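Local coordinates for Ras GTPase-activating-like protein IQGAP2 (Homo sapiens, PDB 5CJP), which probably binds Rho-family small GTPases such as Cdc42 through its Ras-GAP-related domain, linking them to the cytoskeleton, at residues Q112-V117 and N189-S194; I128-P133 and Q263-G268. One frame throughout, in Å; residues are numbered along the deposited sequence.

Interaction 1: Q112-V117 and N189-S194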
loop_
_atom_site.group_PDB
_atom_site.type_symbol
_atom_site.label_atom_id
_atom_site.label_comp_id
_atom_site.label_asym_id
_atom_site.label_seq_id
_atom_site.Cartn_x
_atom_site.Cartn_y
_atom_site.Cartn_z
ATOM N N GLN E 112 -4.685 -25.222 -6.557
ATOM C CA GLN E 112 -3.914 -25.969 -7.537
ATOM C C GLN E 112 -4.138 -27.444 -7.244
ATOM O O GLN E 112 -3.203 -28.237 -7.261
ATOM C CB GLN E 112 -2.421 -25.647 -7.399
ATOM C CG GLN E 112 -1.529 -26.357 -8.404
ATOM C CD GLN E 112 -0.152 -26.691 -7.846
ATOM O OE1 GLN E 112 0.250 -27.854 -7.809
ATOM N NE2 GLN E 112 0.580 -25.668 -7.421
ATOM N N LEU E 113 -5.383 -27.814 -6.971
ATOM C CA LEU E 113 -5.689 -29.204 -6.642
ATOM C C LEU E 113 -7.197 -29.466 -6.659
ATOM O O LEU E 113 -7.638 -30.589 -6.920
ATOM C CB LEU E 113 -5.102 -29.526 -5.256
ATOM C CG LEU E 113 -5.248 -30.919 -4.631
ATOM C CD1 LEU E 113 -4.272 -31.064 -3.485
ATOM C CD2 LEU E 113 -6.652 -31.117 -4.124
ATOM N N LEU E 114 -7.981 -28.423 -6.388
ATOM C CA LEU E 114 -9.426 -28.547 -6.367
ATOM C C LEU E 114 -10.089 -27.725 -7.449
ATOM O O LEU E 114 -11.186 -28.057 -7.893
ATOM C CB LEU E 114 -9.980 -28.093 -5.021
ATOM C CG LEU E 114 -9.688 -28.894 -3.757
ATOM C CD1 LEU E 114 -10.243 -28.116 -2.557
ATOM C CD2 LEU E 114 -10.306 -30.284 -3.855
ATOM N N ALA E 115 -9.421 -26.656 -7.868
ATOM C CA ALA E 115 -9.970 -25.751 -8.868
ATOM C C ALA E 115 -10.527 -26.430 -10.115
ATOM O O ALA E 115 -11.657 -26.155 -10.514
ATOM C CB ALA E 115 -8.922 -24.704 -9.254
ATOM N N PRO E 116 -9.747 -27.319 -10.752
ATOM C CA PRO E 116 -10.200 -28.020 -11.957
ATOM C C PRO E 116 -11.543 -28.749 -11.810
ATOM O O PRO E 116 -12.471 -28.498 -12.581
ATOM C CB PRO E 116 -9.051 -28.976 -12.243
ATOM C CG PRO E 116 -7.866 -28.206 -11.775
ATOM C CD PRO E 116 -8.344 -27.655 -10.460
ATOM N N VAL E 117 -11.647 -29.643 -10.827
ATOM C CA VAL E 117 -12.888 -30.384 -10.622
ATOM C C VAL E 117 -13.997 -29.526 -10.050
ATOM O O VAL E 117 -15.177 -29.793 -10.276
ATOM C CB VAL E 117 -12.708 -31.598 -9.681
ATOM C CG1 VAL E 117 -11.650 -32.523 -10.241
ATOM C CG2 VAL E 117 -12.369 -31.134 -8.265
ATOM N N ASN E 189 -10.658 -38.344 -6.384
ATOM C CA ASN E 189 -9.437 -38.775 -7.053
ATOM C C ASN E 189 -8.365 -37.682 -7.105
ATOM O O ASN E 189 -7.174 -37.981 -6.993
ATOM C CB ASN E 189 -9.761 -39.303 -8.461
ATOM C CG ASN E 189 -10.440 -40.686 -8.431
ATOM O OD1 ASN E 189 -11.169 -41.045 -9.354
ATOM N ND2 ASN E 189 -10.185 -41.464 -7.380
ATOM N N SER E 190 -8.780 -36.425 -7.257
ATOM C CA SER E 190 -7.825 -35.322 -7.289
ATOM C C SER E 190 -7.091 -35.305 -5.956
ATOM O O SER E 190 -5.857 -35.242 -5.902
ATOM C CB SER E 190 -8.544 -33.989 -7.462
ATOM O OG SER E 190 -9.420 -34.023 -8.570
ATOM N N ILE E 191 -7.872 -35.360 -4.879
ATOM C CA ILE E 191 -7.322 -35.362 -3.532
ATOM C C ILE E 191 -6.431 -36.578 -3.253
ATOM O O ILE E 191 -5.256 -36.429 -2.933
ATOM C CB ILE E 191 -8.453 -35.327 -2.456
ATOM C CG1 ILE E 191 -9.339 -34.085 -2.645
ATOM C CG2 ILE E 191 -7.841 -35.314 -1.069
ATOM C CD1 ILE E 191 -10.636 -34.092 -1.843
ATOM N N ILE E 192 -6.989 -37.775 -3.391
ATOM C CA ILE E 192 -6.223 -38.989 -3.093
ATOM C C ILE E 192 -4.954 -39.225 -3.916
ATOM O O ILE E 192 -3.957 -39.764 -3.402
ATOM C CB ILE E 192 -7.106 -40.245 -3.208
ATOM C CG1 ILE E 192 -8.198 -40.204 -2.134
ATOM C CG2 ILE E 192 -6.253 -41.502 -3.064
ATOM C CD1 ILE E 192 -7.654 -40.161 -0.797
ATOM N N SER E 193 -4.965 -38.827 -5.183
ATOM C CA SER E 193 -3.794 -39.037 -6.034
ATOM C C SER E 193 -2.737 -37.960 -5.840
ATOM O O SER E 193 -1.616 -38.081 -6.328
ATOM C CB SER E 193 -4.208 -39.079 -7.507
ATOM O OG SER E 193 -4.692 -37.823 -7.930
ATOM N N SER E 194 -3.093 -36.909 -5.110
ATOM C CA SER E 194 -2.174 -35.805 -4.892
ATOM C C SER E 194 -1.723 -35.597 -3.450
ATOM O O SER E 194 -1.611 -34.462 -2.996
ATOM C CB SER E 194 -2.803 -34.527 -5.437
ATOM O OG SER E 194 -3.114 -34.693 -6.815
#

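Interaction 2: I128-P133 and Q263-G268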
loop_
_atom_site.group_PDB
_atom_site.type_symbol
_atom_site.label_atom_id
_atom_site.label_comp_id
_atom_site.label_asym_id
_atom_site.label_seq_id
_atom_site.Cartn_x
_atom_site.Cartn_y
_atom_site.Cartn_z
ATOM N N ILE E 128 -27.941 -30.186 -11.098
ATOM C CA ILE E 128 -28.801 -29.769 -9.999
ATOM C C ILE E 128 -28.999 -30.952 -9.078
ATOM O O ILE E 128 -30.024 -31.634 -9.135
ATOM C CB ILE E 128 -30.184 -29.346 -10.497
ATOM C CG1 ILE E 128 -30.060 -28.155 -11.441
ATOM C CG2 ILE E 128 -31.067 -28.960 -9.345
ATOM C CD1 ILE E 128 -31.320 -27.925 -12.173
ATOM N N ILE E 129 -28.011 -31.207 -8.232
ATOM C CA ILE E 129 -28.100 -32.302 -7.285
ATOM C C ILE E 129 -28.936 -31.844 -6.083
ATOM O O ILE E 129 -28.828 -30.693 -5.633
ATOM C CB ILE E 129 -26.692 -32.731 -6.803
ATOM C CG1 ILE E 129 -25.845 -33.162 -7.994
ATOM C CG2 ILE E 129 -26.798 -33.878 -5.812
ATOM C CD1 ILE E 129 -24.374 -33.284 -7.677
ATOM N N ASN E 130 -29.785 -32.734 -5.584
ATOM C CA ASN E 130 -30.624 -32.433 -4.423
ATOM C C ASN E 130 -31.072 -33.730 -3.764
ATOM O O ASN E 130 -32.004 -34.394 -4.223
ATOM C CB ASN E 130 -31.856 -31.624 -4.816
ATOM C CG ASN E 130 -32.467 -30.877 -3.630
ATOM O OD1 ASN E 130 -32.681 -31.442 -2.559
ATOM N ND2 ASN E 130 -32.751 -29.601 -3.828
ATOM N N THR E 131 -30.396 -34.079 -2.681
ATOM C CA THR E 131 -30.681 -35.302 -1.953
ATOM C C THR E 131 -31.857 -35.189 -0.988
ATOM O O THR E 131 -32.034 -36.043 -0.119
ATOM C CB THR E 131 -29.435 -35.736 -1.173
ATOM O OG1 THR E 131 -28.943 -34.631 -0.399
ATOM C CG2 THR E 131 -28.354 -36.173 -2.135
ATOM N N ASN E 132 -32.661 -34.142 -1.146
ATOM C CA ASN E 132 -33.796 -33.930 -0.258
ATOM C C ASN E 132 -35.137 -34.127 -0.950
ATOM O O ASN E 132 -35.613 -33.256 -1.680
ATOM C CB ASN E 132 -33.729 -32.525 0.351
ATOM C CG ASN E 132 -34.780 -32.296 1.430
ATOM O OD1 ASN E 132 -35.562 -33.190 1.757
ATOM N ND2 ASN E 132 -34.799 -31.094 1.988
ATOM N N PRO E 133 -35.772 -35.282 -0.707
ATOM C CA PRO E 133 -37.067 -35.655 -1.280
ATOM C C PRO E 133 -38.120 -34.553 -1.232
ATOM O O PRO E 133 -38.586 -34.113 -2.279
ATOM C CB PRO E 133 -37.461 -36.874 -0.457
ATOM C CG PRO E 133 -36.141 -37.528 -0.222
ATOM C CD PRO E 133 -35.268 -36.347 0.176
ATOM N N GLN E 263 -25.339 -24.237 -7.268
ATOM C CA GLN E 263 -23.923 -24.571 -7.263
ATOM C C GLN E 263 -23.511 -24.857 -5.828
ATOM O O GLN E 263 -22.705 -25.755 -5.571
ATOM C CB GLN E 263 -23.109 -23.416 -7.857
ATOM C CG GLN E 263 -23.517 -23.069 -9.288
ATOM C CD GLN E 263 -22.795 -21.853 -9.848
ATOM O OE1 GLN E 263 -22.823 -20.772 -9.257
ATOM N NE2 GLN E 263 -22.154 -22.022 -11.001
ATOM N N ARG E 264 -24.080 -24.104 -4.889
ATOM C CA ARG E 264 -23.802 -24.300 -3.469
ATOM C C ARG E 264 -24.266 -25.675 -3.024
ATOM O O ARG E 264 -23.519 -26.424 -2.381
ATOM C CB ARG E 264 -24.548 -23.272 -2.627
ATOM C CG ARG E 264 -23.691 -22.145 -2.154
ATOM C CD ARG E 264 -22.680 -22.604 -1.124
ATOM N NE ARG E 264 -21.437 -21.853 -1.294
ATOM C CZ ARG E 264 -21.372 -20.533 -1.426
ATOM N NH1 ARG E 264 -22.481 -19.810 -1.404
ATOM N NH2 ARG E 264 -20.203 -19.941 -1.597
ATOM N N ARG E 265 -25.518 -25.981 -3.351
ATOM C CA ARG E 265 -26.127 -27.254 -2.997
ATOM C C ARG E 265 -25.364 -28.423 -3.634
ATOM O O ARG E 265 -25.311 -29.520 -3.069
ATOM C CB ARG E 265 -27.593 -27.259 -3.429
ATOM C CG ARG E 265 -28.415 -28.387 -2.842
ATOM C CD ARG E 265 -29.816 -28.330 -3.391
ATOM N NE ARG E 265 -30.399 -27.005 -3.209
ATOM C CZ ARG E 265 -30.766 -26.510 -2.029
ATOM N NH1 ARG E 265 -30.612 -27.235 -0.926
ATOM N NH2 ARG E 265 -31.282 -25.290 -1.951
ATOM N N ASN E 266 -24.770 -28.174 -4.800
ATOM C CA ASN E 266 -23.999 -29.205 -5.486
ATOM C C ASN E 266 -22.680 -29.436 -4.756
ATOM O O ASN E 266 -22.384 -30.558 -4.347
ATOM C CB ASN E 266 -23.735 -28.811 -6.947
ATOM C CG ASN E 266 -24.941 -29.065 -7.858
ATOM O OD1 ASN E 266 -24.929 -28.693 -9.031
ATOM N ND2 ASN E 266 -25.977 -29.701 -7.324
ATOM N N LEU E 267 -21.891 -28.380 -4.582
ATOM C CA LEU E 267 -20.613 -28.499 -3.882
ATOM C C LEU E 267 -20.836 -29.005 -2.469
ATOM O O LEU E 267 -20.103 -29.869 -1.982
ATOM C CB LEU E 267 -19.903 -27.155 -3.837
ATOM C CG LEU E 267 -19.430 -26.714 -5.209
ATOM C CD1 LEU E 267 -19.104 -25.238 -5.172
ATOM C CD2 LEU E 267 -18.218 -27.562 -5.638
ATOM N N GLY E 268 -21.864 -28.454 -1.829
ATOM C CA GLY E 268 -22.208 -28.853 -0.479
ATOM C C GLY E 268 -22.543 -30.326 -0.418
ATOM O O GLY E 268 -22.156 -31.013 0.527
#

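Interaction 1: Q112-V117 and N189-S194
The axes of the short helical pieces at 112-117 and 189-193 run nearly antiparallel, 157° between their N-to-C directions, and approach to 9.5 Å. The packed part centres on L113 and S190, which bury the most surface here and whose CA atoms, 6.5 Å apart, are the nearest pair across the segments. S190 CB rests against the L113 carbonyl, 3.6 Å from its O. On the buried flank L114 CD2 lies 4.1 Å from I191 CG1, the two side chains crossing obliquely, and L113 CD2 reaches the same methylene at 4.3 Å. I191 and L114 both continue onto helix 222-243, I191 at Y234 and M238, L114 at A241 and I242. The looser edge, partly exposed, is formed by V117 and S194. There V117 CG1 faces the hydroxyl of S190, which is bonded to K186 O of its own helix, and L113 CD1 comes 4.2 Å from S194 CB. S194 OG likewise turns back, to S190 O at 2.9 Å. With both of these hydroxyls committed within their own segment and the turn before it, and no hydrogen bond crossing, cohesion between these two segments of the helical Ras-GAP-type domain rests on van der Waals packing.

Interaction 2: I128-P133 and Q263-G268
N130 OD1 is gripped by one hydrogen bond, from the backbone N of N132 at 3.0 Å. The donor lies in the carbonyl plane, on a lone pair, with an N-H...O angle of 146°, which makes an Asx turn and leads into helix 133-139, where N132 occupies the N-cap position. The other branch of the amide meets helix 261-278: N130 ND2 comes 3.2 Å from R265 CD. An extended chi1 and chi2 (-167° and -177°) place that CD, also 3.4 Å from I129 O, and a bend at chi3 then turns NE and the guanidinium. Next to it, the N266 side chain crosses I129 obliquely, the two CA atoms 5.4 Å apart. I129 in turn packs on L180 and V183 of helix 167-193. An alanine at N130 would remove the Asx-turn acceptor and the amide nitrogen against R265 CD, and would probably loosen the lead-in to helix 133-139. One internal bond, with outside bonds from S176 OG to N130 N and from H289 to T131 O, thus fixes the loop, while the arginine's methylenes rest against a carbonyl oxygen and an amide, with no clear hydrogen bond across, and its NH1 makes a long, weak ion pair with E135.

Interactions 1 and 2 lie in the same helical Ras-GAP-type domain, their centres 20 Å apart and their nearest atoms about 6 Å apart, without touching. Their segments alternate along the chain, and two helices connect them. Helix 167-193 supplies 189-193 at its C-terminal end and, through S176, L180 and V183, supports the loop of interaction 2; helix 111-123 supplies 112-117 and, through I121 and I122, meets N266 and L267. Each contact has a residue in or beside it that reaches a chain of another protein (Q112 at one; N132, R264 and R265 at the other). The residues binding GTP, N57, R59, E60 and Y326, belong to neither contact.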